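Local coordinates for protein (alpha-2u-globulin) (Rattus norvegicus, PDB 2A2U), which probably binds and carries small lipophilic molecules inside its lipocalin barrel, and forms a complex with a hyaline droplet inducer, at residues S40-S45 against E151-L156; F60-D65 against C83-L88; D96-V101 against G106-I111; M121-N126 against T132-V137. One frame throughout, in Å; residues are numbered along the deposited sequence.

All four contacts belong to one lipocalin fold, in which a curled antiparallel sheet closes into a barrel with the helix 147-158 laid against it. Contact 1, between S40-S45 and E151-L156, ties that helix to the strand 36-44, and the other three are nested in the loop it closes. Contact 2 reaches across the intervening strand 70-78, whereas contacts 3 and 4 are hairpins following in series, their centres about 9 Å apart and joined through strands 106-114 and 119-128. The centres of contacts 1 and 2 are about 20 Å apart, on opposite sides of the chain's centre, yet the two meet at S40 and M61. Contact 2 touches a second subunit, and contacts 3 and 4 a third, so parts of the barrel wall also lie at subunit interfaces.

Contact 1 of 4, residues S40-S45 against E151-L156; sequences SIVVAS and EKFAKL
F153 leaves the helix 147-158 with its ring carbon CG opposite the backbone N (chi1 177°) and extends toward the strand 36-44, where V42 offers CG1 in the same anti arrangement (chi1 180°). The two side chains run past one another, pointing opposite ways, and V42 CG1 ends 3.4 Å from F153 CE2, meeting the ring at a slant. V42 CB stands behind that methyl, 3.8 Å from F153 CE2. A44, two residues further along and turned to the helix as well, adds a looser touch: A44 CB is 4.5 Å from F153 CE2. M121 packs on F153 too, and I167 lies against both V42 and A44, so the ring sits in an apolar setting. This is how the C-terminal helix of a lipocalin packs on the outside of its barrel. Were F153 cut back to an alanine, a gap would probably open between helix and strand, with V42 and A44 losing the ring they rest on. The closest approaches are carbon on carbon, and none of them is a hydrogen bond, so burial and van der Waals packing hold the helix here.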
# COMPACT_ATOMS: atom_id res chain seq x y z
N SER A 40 9.95 -14.84 -17.90
CA SER A 40 10.75 -15.59 -16.94
C SER A 40 11.42 -16.75 -17.67
O SER A 40 10.74 -17.59 -18.24
CB SER A 40 9.88 -16.11 -15.80
OG SER A 40 9.53 -15.05 -14.94
N ILE A 41 12.75 -16.78 -17.63
CA ILE A 41 13.50 -17.82 -18.30
C ILE A 41 14.09 -18.85 -17.33
O ILE A 41 13.82 -20.05 -17.46
CB ILE A 41 14.62 -17.21 -19.19
CG1 ILE A 41 14.06 -16.05 -20.03
CG2 ILE A 41 15.23 -18.28 -20.08
CD1 ILE A 41 12.86 -16.39 -20.91
N VAL A 42 14.89 -18.40 -16.38
CA VAL A 42 15.52 -19.29 -15.40
C VAL A 42 15.51 -18.65 -14.01
O VAL A 42 15.80 -17.47 -13.86
CB VAL A 42 17.00 -19.58 -15.78
CG1 VAL A 42 17.64 -20.49 -14.76
CG2 VAL A 42 17.08 -20.19 -17.15
N VAL A 43 15.11 -19.43 -13.01
CA VAL A 43 15.09 -18.98 -11.62
C VAL A 43 15.98 -19.92 -10.83
O VAL A 43 16.01 -21.12 -11.10
CB VAL A 43 13.67 -18.99 -11.00
CG1 VAL A 43 12.75 -18.06 -11.75
CG2 VAL A 43 13.10 -20.39 -11.00
N ALA A 44 16.70 -19.40 -9.85
CA ALA A 44 17.58 -20.24 -9.06
C ALA A 44 17.63 -19.76 -7.62
O ALA A 44 17.77 -18.57 -7.36
CB ALA A 44 18.97 -20.21 -9.64
N SER A 45 17.48 -20.70 -6.69
CA SER A 45 17.52 -20.41 -5.27
C SER A 45 17.94 -21.66 -4.54
O SER A 45 17.50 -22.75 -4.91
CB SER A 45 16.15 -19.98 -4.75
OG SER A 45 16.20 -19.70 -3.36
N GLU A 151 24.09 -20.00 -19.71
CA GLU A 151 25.31 -20.51 -19.10
C GLU A 151 25.93 -19.46 -18.20
O GLU A 151 26.30 -19.75 -17.06
CB GLU A 151 26.34 -20.90 -20.16
CG GLU A 151 26.76 -22.35 -20.14
CD GLU A 151 27.38 -22.79 -18.83
OE1 GLU A 151 28.11 -22.00 -18.19
OE2 GLU A 151 27.17 -23.96 -18.46
N LYS A 152 26.06 -18.25 -18.73
CA LYS A 152 26.62 -17.12 -17.99
C LYS A 152 25.85 -16.95 -16.68
O LYS A 152 26.42 -16.68 -15.63
CB LYS A 152 26.50 -15.84 -18.83
CG LYS A 152 26.59 -14.54 -18.03
CD LYS A 152 26.42 -13.31 -18.92
CE LYS A 152 27.64 -13.11 -19.81
NZ LYS A 152 27.57 -11.92 -20.72
N PHE A 153 24.53 -17.13 -16.76
CA PHE A 153 23.67 -17.02 -15.61
C PHE A 153 23.92 -18.17 -14.65
O PHE A 153 24.02 -17.96 -13.45
CB PHE A 153 22.20 -16.99 -16.04
CG PHE A 153 21.22 -16.95 -14.90
CD1 PHE A 153 21.06 -15.80 -14.14
CD2 PHE A 153 20.49 -18.08 -14.57
CE1 PHE A 153 20.18 -15.78 -13.06
CE2 PHE A 153 19.61 -18.06 -13.49
CZ PHE A 153 19.46 -16.91 -12.74
N ALA A 154 24.05 -19.38 -15.20
CA ALA A 154 24.30 -20.57 -14.39
C ALA A 154 25.57 -20.38 -13.57
O ALA A 154 25.65 -20.84 -12.44
CB ALA A 154 24.42 -21.80 -15.27
N LYS A 155 26.55 -19.69 -14.15
CA LYS A 155 27.81 -19.42 -13.49
C LYS A 155 27.65 -18.43 -12.34
O LYS A 155 28.13 -18.67 -11.24
CB LYS A 155 28.85 -18.91 -14.49
CG LYS A 155 29.36 -19.99 -15.43
CD LYS A 155 30.33 -19.41 -16.45
CE LYS A 155 30.90 -20.50 -17.34
NZ LYS A 155 31.67 -19.94 -18.49
N LEU A 156 26.97 -17.31 -12.60
CA LEU A 156 26.75 -16.31 -11.56
C LEU A 156 26.04 -16.93 -10.36
O LEU A 156 26.32 -16.57 -9.23
CB LEU A 156 25.91 -15.15 -12.10
CG LEU A 156 26.53 -14.29 -13.19
CD1 LEU A 156 25.56 -13.20 -13.59
CD2 LEU A 156 27.80 -13.69 -12.68

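Contact 2 of 4, residues F60-D65 against C83-L88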
# COMPACT_ATOMS: atom_id res chain seq x y z
N PHE A 60 6.10 -15.80 -12.99
CA PHE A 60 6.20 -15.72 -14.43
C PHE A 60 6.02 -14.26 -14.84
O PHE A 60 4.91 -13.77 -15.02
CB PHE A 60 5.13 -16.61 -15.05
CG PHE A 60 5.14 -18.02 -14.52
CD1 PHE A 60 6.33 -18.75 -14.48
CD2 PHE A 60 3.98 -18.61 -14.06
CE1 PHE A 60 6.35 -20.05 -13.98
CE2 PHE A 60 4.00 -19.92 -13.56
CZ PHE A 60 5.19 -20.63 -13.52
N MET A 61 7.14 -13.57 -14.99
CA MET A 61 7.15 -12.17 -15.36
C MET A 61 6.43 -11.89 -16.67
O MET A 61 6.32 -12.77 -17.52
CB MET A 61 8.60 -11.69 -15.44
CG MET A 61 8.80 -10.16 -15.49
SD MET A 61 8.00 -9.25 -14.10
CE MET A 61 8.42 -10.43 -12.68
N GLN A 62 5.94 -10.66 -16.81
CA GLN A 62 5.23 -10.24 -18.01
C GLN A 62 5.66 -8.87 -18.52
O GLN A 62 5.91 -8.70 -19.71
CB GLN A 62 3.73 -10.19 -17.76
CG GLN A 62 3.10 -11.47 -17.33
CD GLN A 62 1.61 -11.33 -17.21
OE1 GLN A 62 0.86 -12.26 -17.49
NE2 GLN A 62 1.16 -10.16 -16.80
N HIS A 63 5.74 -7.90 -17.62
CA HIS A 63 6.10 -6.54 -18.00
C HIS A 63 6.71 -5.79 -16.83
O HIS A 63 6.38 -6.06 -15.69
CB HIS A 63 4.82 -5.82 -18.47
CG HIS A 63 5.06 -4.46 -19.01
ND1 HIS A 63 5.25 -4.22 -20.36
CD2 HIS A 63 5.11 -3.25 -18.42
CE1 HIS A 63 5.41 -2.92 -20.56
NE2 HIS A 63 5.33 -2.31 -19.40
N ILE A 64 7.63 -4.88 -17.14
CA ILE A 64 8.28 -4.06 -16.13
C ILE A 64 8.03 -2.60 -16.50
O ILE A 64 8.28 -2.19 -17.64
CB ILE A 64 9.81 -4.29 -16.08
CG1 ILE A 64 10.11 -5.65 -15.47
CG2 ILE A 64 10.49 -3.18 -15.26
CD1 ILE A 64 11.59 -5.95 -15.34
N ASP A 65 7.48 -1.83 -15.56
CA ASP A 65 7.20 -0.41 -15.77
C ASP A 65 8.20 0.42 -14.98
O ASP A 65 8.52 0.10 -13.85
CB ASP A 65 5.79 -0.06 -15.31
CG ASP A 65 4.74 -0.56 -16.24
OD1 ASP A 65 4.77 -0.16 -17.42
OD2 ASP A 65 3.87 -1.33 -15.80
N CYS A 83 -3.65 -19.54 -12.45
CA CYS A 83 -2.79 -18.42 -12.76
C CYS A 83 -3.40 -17.09 -12.37
O CYS A 83 -4.30 -16.58 -13.04
CB CYS A 83 -2.49 -18.43 -14.25
SG CYS A 83 -1.50 -19.90 -14.72
N ARG A 84 -2.91 -16.54 -11.27
CA ARG A 84 -3.35 -15.26 -10.73
C ARG A 84 -2.47 -14.14 -11.29
O ARG A 84 -1.26 -14.30 -11.44
CB ARG A 84 -3.31 -15.33 -9.19
CG ARG A 84 -3.35 -14.00 -8.45
CD ARG A 84 -4.36 -14.02 -7.30
NE ARG A 84 -4.45 -12.73 -6.62
CZ ARG A 84 -4.06 -12.52 -5.36
NH1 ARG A 84 -3.54 -13.51 -4.64
NH2 ARG A 84 -4.18 -11.31 -4.82
N GLU A 85 -3.10 -13.03 -11.67
CA GLU A 85 -2.43 -11.86 -12.22
C GLU A 85 -2.14 -10.85 -11.09
O GLU A 85 -3.06 -10.41 -10.40
CB GLU A 85 -3.34 -11.22 -13.27
CG GLU A 85 -2.76 -10.04 -14.03
CD GLU A 85 -1.77 -10.45 -15.08
OE1 GLU A 85 -2.17 -10.74 -16.22
OE2 GLU A 85 -0.56 -10.45 -14.78
N LEU A 86 -0.88 -10.48 -10.93
CA LEU A 86 -0.49 -9.54 -9.87
C LEU A 86 0.37 -8.39 -10.39
O LEU A 86 0.77 -8.38 -11.54
CB LEU A 86 0.29 -10.27 -8.77
CG LEU A 86 -0.43 -11.40 -8.03
CD1 LEU A 86 0.50 -11.99 -6.99
CD2 LEU A 86 -1.69 -10.85 -7.38
N TYR A 87 0.62 -7.41 -9.53
CA TYR A 87 1.44 -6.25 -9.88
C TYR A 87 2.02 -5.67 -8.60
O TYR A 87 1.28 -5.26 -7.71
CB TYR A 87 0.60 -5.18 -10.58
CG TYR A 87 1.42 -4.05 -11.20
CD1 TYR A 87 1.93 -3.02 -10.41
CD2 TYR A 87 1.71 -4.05 -12.57
CE1 TYR A 87 2.71 -2.00 -10.97
CE2 TYR A 87 2.48 -3.04 -13.13
CZ TYR A 87 2.98 -2.02 -12.33
OH TYR A 87 3.75 -1.02 -12.89
N LEU A 88 3.35 -5.63 -8.51
CA LEU A 88 4.02 -5.11 -7.32
C LEU A 88 4.90 -3.94 -7.65
O LEU A 88 5.48 -3.87 -8.73
CB LEU A 88 4.88 -6.20 -6.67
CG LEU A 88 4.19 -7.44 -6.10
CD1 LEU A 88 5.23 -8.42 -5.58
CD2 LEU A 88 3.25 -7.04 -4.99
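The Y87 ring is met at its edge, nearly in its own plane, by the carboxylate oxygen OD2 of D65, and the ring also stacks with Y87 of the second subunit. Both residues sit on strands of the lipocalin barrel, 83-92 and 60-67, each pairing with the strand 70-78 that lies between them; the contact is therefore made by side chains reaching over it, Y87 and E85 on one side, D65 and Q62 on the other. The D65 carboxylate is turned 31° from the plane of the tyrosine. D65 CG also lies at the edge of the H63 ring, in plane, and H63 NE2 gives D65 OD1 a weak hydrogen bond of 3.0 Å. Q62 and H63 form a classic beta bulge facing K74 of the middle strand.

Y87 carries its CG anti to the backbone N (chi1 -169°), and this swings the hydroxyl across to the neighbouring segment. Y87 OH donates to D65 OD2 at 2.9 Å, on the anti side of the carboxylate and 21° out of its plane. The other oxygen, D65 OD1, forms a salt bridge with K74 of the second subunit, so the carboxylate links two strands of its own barrel to the partner. A disulfide from C83 to C176 fastens the start of strand 83-92 to the chain's C-terminal end. Further along, E85 bends at chi2 to bring its carboxylate up to the extended Q62, with amide and carboxylate planes well turned from each other and Q62 NE2 lying 2.7 Å from E85 OE2.

Contact 3 of 4, residues D96-V101 against G106-I111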
# COMPACT_ATOMS: atom_id res chain seq x y z
N ASP A 96 23.19 2.19 -3.07
CA ASP A 96 23.47 1.91 -4.49
C ASP A 96 22.93 0.68 -5.20
O ASP A 96 23.42 -0.45 -5.06
CB ASP A 96 24.98 2.11 -4.77
CG ASP A 96 25.35 1.98 -6.27
OD1 ASP A 96 24.90 2.77 -7.12
OD2 ASP A 96 26.18 1.10 -6.58
N GLY A 97 21.89 0.94 -5.99
CA GLY A 97 21.26 -0.09 -6.79
C GLY A 97 20.23 -0.95 -6.12
O GLY A 97 19.63 -1.80 -6.78
N GLU A 98 20.00 -0.73 -4.83
CA GLU A 98 19.05 -1.54 -4.08
C GLU A 98 17.62 -1.07 -4.14
O GLU A 98 17.33 0.11 -4.03
CB GLU A 98 19.48 -1.67 -2.63
CG GLU A 98 20.74 -2.49 -2.46
CD GLU A 98 21.09 -2.76 -1.03
OE1 GLU A 98 20.24 -2.57 -0.14
OE2 GLU A 98 22.24 -3.18 -0.78
N TYR A 99 16.72 -2.03 -4.36
CA TYR A 99 15.30 -1.78 -4.43
C TYR A 99 14.66 -2.61 -3.34
O TYR A 99 15.20 -3.65 -2.95
CB TYR A 99 14.75 -2.22 -5.78
CG TYR A 99 15.08 -1.29 -6.91
CD1 TYR A 99 16.28 -1.41 -7.63
CD2 TYR A 99 14.20 -0.28 -7.27
CE1 TYR A 99 16.59 -0.52 -8.66
CE2 TYR A 99 14.50 0.60 -8.30
CZ TYR A 99 15.68 0.48 -8.99
OH TYR A 99 15.97 1.42 -9.97
N PHE A 100 13.53 -2.14 -2.81
CA PHE A 100 12.81 -2.88 -1.78
C PHE A 100 11.40 -3.18 -2.24
O PHE A 100 10.73 -2.34 -2.83
CB PHE A 100 12.73 -2.09 -0.47
CG PHE A 100 11.89 -2.79 0.59
CD1 PHE A 100 12.47 -3.73 1.45
CD2 PHE A 100 10.52 -2.57 0.68
CE1 PHE A 100 11.70 -4.44 2.36
CE2 PHE A 100 9.74 -3.28 1.59
CZ PHE A 100 10.33 -4.21 2.42
N VAL A 101 10.93 -4.39 -1.94
CA VAL A 101 9.57 -4.78 -2.29
C VAL A 101 9.10 -5.76 -1.22
O VAL A 101 9.86 -6.63 -0.77
CB VAL A 101 9.48 -5.40 -3.72
CG1 VAL A 101 10.28 -6.69 -3.83
CG2 VAL A 101 8.05 -5.63 -4.11
N GLY A 106 10.41 -9.28 3.51
CA GLY A 106 11.04 -8.06 3.07
C GLY A 106 12.09 -8.44 2.06
O GLY A 106 12.97 -9.24 2.37
N ASN A 107 12.01 -7.88 0.86
CA ASN A 107 12.96 -8.20 -0.19
C ASN A 107 13.84 -7.05 -0.62
O ASN A 107 13.38 -5.94 -0.82
CB ASN A 107 12.22 -8.69 -1.44
CG ASN A 107 11.35 -9.89 -1.18
OD1 ASN A 107 11.85 -11.00 -1.03
ND2 ASN A 107 10.04 -9.68 -1.16
N THR A 108 15.11 -7.36 -0.82
CA THR A 108 16.08 -6.39 -1.29
C THR A 108 16.68 -6.99 -2.55
O THR A 108 17.17 -8.12 -2.53
CB THR A 108 17.16 -6.13 -0.24
OG1 THR A 108 16.67 -5.16 0.70
CG2 THR A 108 18.42 -5.60 -0.86
N PHE A 109 16.59 -6.28 -3.67
CA PHE A 109 17.15 -6.78 -4.91
C PHE A 109 17.94 -5.77 -5.70
O PHE A 109 17.82 -4.57 -5.48
CB PHE A 109 16.08 -7.41 -5.80
CG PHE A 109 15.08 -6.44 -6.34
CD1 PHE A 109 15.33 -5.75 -7.52
CD2 PHE A 109 13.87 -6.26 -5.70
CE1 PHE A 109 14.39 -4.88 -8.06
CE2 PHE A 109 12.92 -5.40 -6.23
CZ PHE A 109 13.18 -4.71 -7.42
N THR A 110 18.81 -6.26 -6.58
CA THR A 110 19.64 -5.42 -7.43
C THR A 110 19.66 -5.97 -8.85
O THR A 110 19.33 -7.13 -9.08
CB THR A 110 21.09 -5.36 -6.93
OG1 THR A 110 21.60 -6.69 -6.78
CG2 THR A 110 21.17 -4.65 -5.61
N ILE A 111 20.01 -5.11 -9.79
CA ILE A 111 20.11 -5.48 -11.19
C ILE A 111 21.55 -5.88 -11.40
O ILE A 111 22.45 -5.04 -11.46
CB ILE A 111 19.71 -4.31 -12.10
CG1 ILE A 111 18.25 -3.95 -11.80
CG2 ILE A 111 19.86 -4.69 -13.55
CD1 ILE A 111 17.77 -2.68 -12.44
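Y99 pairs with F109, F100 with T108 and V101 with N107 in antiparallel register, the short strands running at 147° to each other and 4.9 Å apart at their closest. Y99 and F109 exchange two backbone bonds: Y99 N to F109 O is 3.0 Å and F109 N to Y99 O 3.1 Å. The F109 side chain takes the crowded position between N and carbonyl carbon (chi1 68°), which lays its ring beneath Y99. Y99 CB then sits over one ring face, a CH-pi contact 3.6 Å from the F109 centroid; the two rings are almost parallel but offset by so much that little of one lies over the other. At the edge of the same ring V101 CG1 comes to 3.8 Å from F109 CE2. V101 O is gripped twice by one residue, from N107 N at 3.0 Å and N107 ND2 at 3.1 Å, arriving from opposite faces of the carbonyl plane; ND2 also bonds to Y103 O. Meanwhile F100 meets F100 of the third subunit. Such a hairpin is a building unit of the up-and-down lipocalin barrel, where Y99, V101, N107 and F109 probably face the interior.

Contact 4 of 4, residues M121-N126 against T132-V137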
# COMPACT_ATOMS: atom_id res chain seq x y z
N MET A 121 19.42 -9.88 -15.37
CA MET A 121 19.62 -10.79 -14.26
C MET A 121 19.45 -10.00 -12.96
O MET A 121 20.09 -8.97 -12.75
CB MET A 121 21.02 -11.41 -14.33
CG MET A 121 21.37 -11.97 -15.70
SD MET A 121 22.98 -12.74 -15.79
CE MET A 121 22.83 -13.63 -17.31
N PHE A 122 18.52 -10.45 -12.13
CA PHE A 122 18.26 -9.80 -10.86
C PHE A 122 18.77 -10.72 -9.76
O PHE A 122 18.76 -11.93 -9.90
CB PHE A 122 16.76 -9.60 -10.64
CG PHE A 122 16.14 -8.53 -11.50
CD1 PHE A 122 16.15 -7.21 -11.08
CD2 PHE A 122 15.46 -8.86 -12.67
CE1 PHE A 122 15.50 -6.23 -11.81
CE2 PHE A 122 14.81 -7.89 -13.40
CZ PHE A 122 14.83 -6.58 -12.98
N HIS A 123 19.21 -10.11 -8.67
CA HIS A 123 19.68 -10.87 -7.51
C HIS A 123 18.86 -10.36 -6.32
O HIS A 123 18.87 -9.17 -6.01
CB HIS A 123 21.16 -10.63 -7.26
CG HIS A 123 21.66 -11.28 -6.01
ND1 HIS A 123 21.98 -10.57 -4.89
CD2 HIS A 123 21.83 -12.59 -5.70
CE1 HIS A 123 22.32 -11.41 -3.92
NE2 HIS A 123 22.24 -12.64 -4.39
N LEU A 124 18.17 -11.27 -5.66
CA LEU A 124 17.32 -10.91 -4.54
C LEU A 124 17.56 -11.67 -3.25
O LEU A 124 17.79 -12.87 -3.26
CB LEU A 124 15.85 -11.07 -4.96
CG LEU A 124 14.75 -11.07 -3.89
CD1 LEU A 124 13.47 -10.57 -4.48
CD2 LEU A 124 14.54 -12.45 -3.28
N ILE A 125 17.47 -10.95 -2.13
CA ILE A 125 17.61 -11.54 -0.81
C ILE A 125 16.26 -11.36 -0.12
O ILE A 125 15.68 -10.28 -0.16
CB ILE A 125 18.67 -10.85 0.04
CG1 ILE A 125 19.99 -10.77 -0.72
CG2 ILE A 125 18.90 -11.66 1.32
CD1 ILE A 125 21.02 -9.90 -0.02
N ASN A 126 15.77 -12.40 0.54
CA ASN A 126 14.49 -12.33 1.22
C ASN A 126 14.62 -12.48 2.73
O ASN A 126 15.46 -13.23 3.19
CB ASN A 126 13.56 -13.40 0.66
CG ASN A 126 12.28 -13.55 1.45
OD1 ASN A 126 12.25 -14.25 2.47
ND2 ASN A 126 11.21 -12.92 0.99
N THR A 132 16.50 -15.75 6.05
CA THR A 132 16.82 -15.14 4.77
C THR A 132 17.18 -16.20 3.74
O THR A 132 17.43 -17.35 4.08
CB THR A 132 18.02 -14.19 4.87
OG1 THR A 132 19.20 -14.94 5.20
CG2 THR A 132 17.80 -13.11 5.91
N PHE A 133 17.17 -15.80 2.47
CA PHE A 133 17.53 -16.68 1.37
C PHE A 133 17.75 -15.87 0.11
O PHE A 133 17.17 -14.81 -0.07
CB PHE A 133 16.52 -17.83 1.15
CG PHE A 133 15.23 -17.43 0.49
CD1 PHE A 133 15.14 -17.32 -0.90
CD2 PHE A 133 14.09 -17.20 1.24
CE1 PHE A 133 13.94 -16.99 -1.52
CE2 PHE A 133 12.88 -16.87 0.63
CZ PHE A 133 12.80 -16.77 -0.75
N GLN A 134 18.68 -16.35 -0.72
CA GLN A 134 19.00 -15.71 -1.98
C GLN A 134 18.12 -16.25 -3.09
O GLN A 134 17.68 -17.40 -3.06
CB GLN A 134 20.46 -15.96 -2.35
CG GLN A 134 21.46 -15.21 -1.53
CD GLN A 134 22.84 -15.33 -2.11
OE1 GLN A 134 23.06 -14.99 -3.27
NE2 GLN A 134 23.78 -15.84 -1.33
N LEU A 135 17.91 -15.41 -4.09
CA LEU A 135 17.12 -15.76 -5.26
C LEU A 135 17.72 -15.04 -6.46
O LEU A 135 18.03 -13.86 -6.36
CB LEU A 135 15.67 -15.31 -5.10
CG LEU A 135 14.86 -15.58 -6.36
CD1 LEU A 135 14.57 -17.05 -6.45
CD2 LEU A 135 13.58 -14.82 -6.32
N MET A 136 17.90 -15.74 -7.57
CA MET A 136 18.44 -15.12 -8.77
C MET A 136 17.58 -15.47 -9.96
O MET A 136 17.17 -16.61 -10.13
CB MET A 136 19.89 -15.54 -9.00
CG MET A 136 20.84 -14.68 -8.22
SD MET A 136 22.53 -15.09 -8.46
CE MET A 136 22.81 -14.45 -10.07
N VAL A 137 17.25 -14.47 -10.76
CA VAL A 137 16.41 -14.70 -11.92
C VAL A 137 16.96 -14.09 -13.20
O VAL A 137 17.66 -13.07 -13.17
CB VAL A 137 14.97 -14.17 -11.71
CG1 VAL A 137 14.26 -14.98 -10.67
CG2 VAL A 137 15.02 -12.73 -11.28
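H123 reaches across to the neighbouring strand to meet M136 and Q134, its CG anti to the backbone N (chi1 175°). H123 CB is 4.2 Å and H123 CG 4.1 Å from M136 CG; at CD2 the approach tightens, with M136 CG 3.4 Å away at the ring edge and M136 SD 3.8 Å from the same H123 CD2. At the tip H123 NE2 donates to Q134 OE1 over 2.7 Å, nearly straight at 167°. The bond leaves in the plane of the imidazole but strikes the amide oxygen from above its plane, the two flat groups standing 81° apart. Replacing H123 by an alanine would probably leave Q134 OE1 without this donor and free the glutamine to turn.

On the side of the sheet that carries H123, the H160 ring meets the imidazole. On the side that carries L124 and N126, L124 CD2 packs 3.6 Å from L135 CB, and N126 CB sits over the F133 ring, 3.8 Å from its centroid, while N126 ND2 bonds to N107 OD1 of the neighbouring strand. The backbones complete an antiparallel hairpin of the lipocalin barrel, with L124 N to L135 O at 2.7 Å. The backbone bonds set the register; the H123 to Q134 bond adds a side-chain tie on one face, next to apolar packing on M136, while L124, L135 and the N126 to F133 CH-pi contact pack the other.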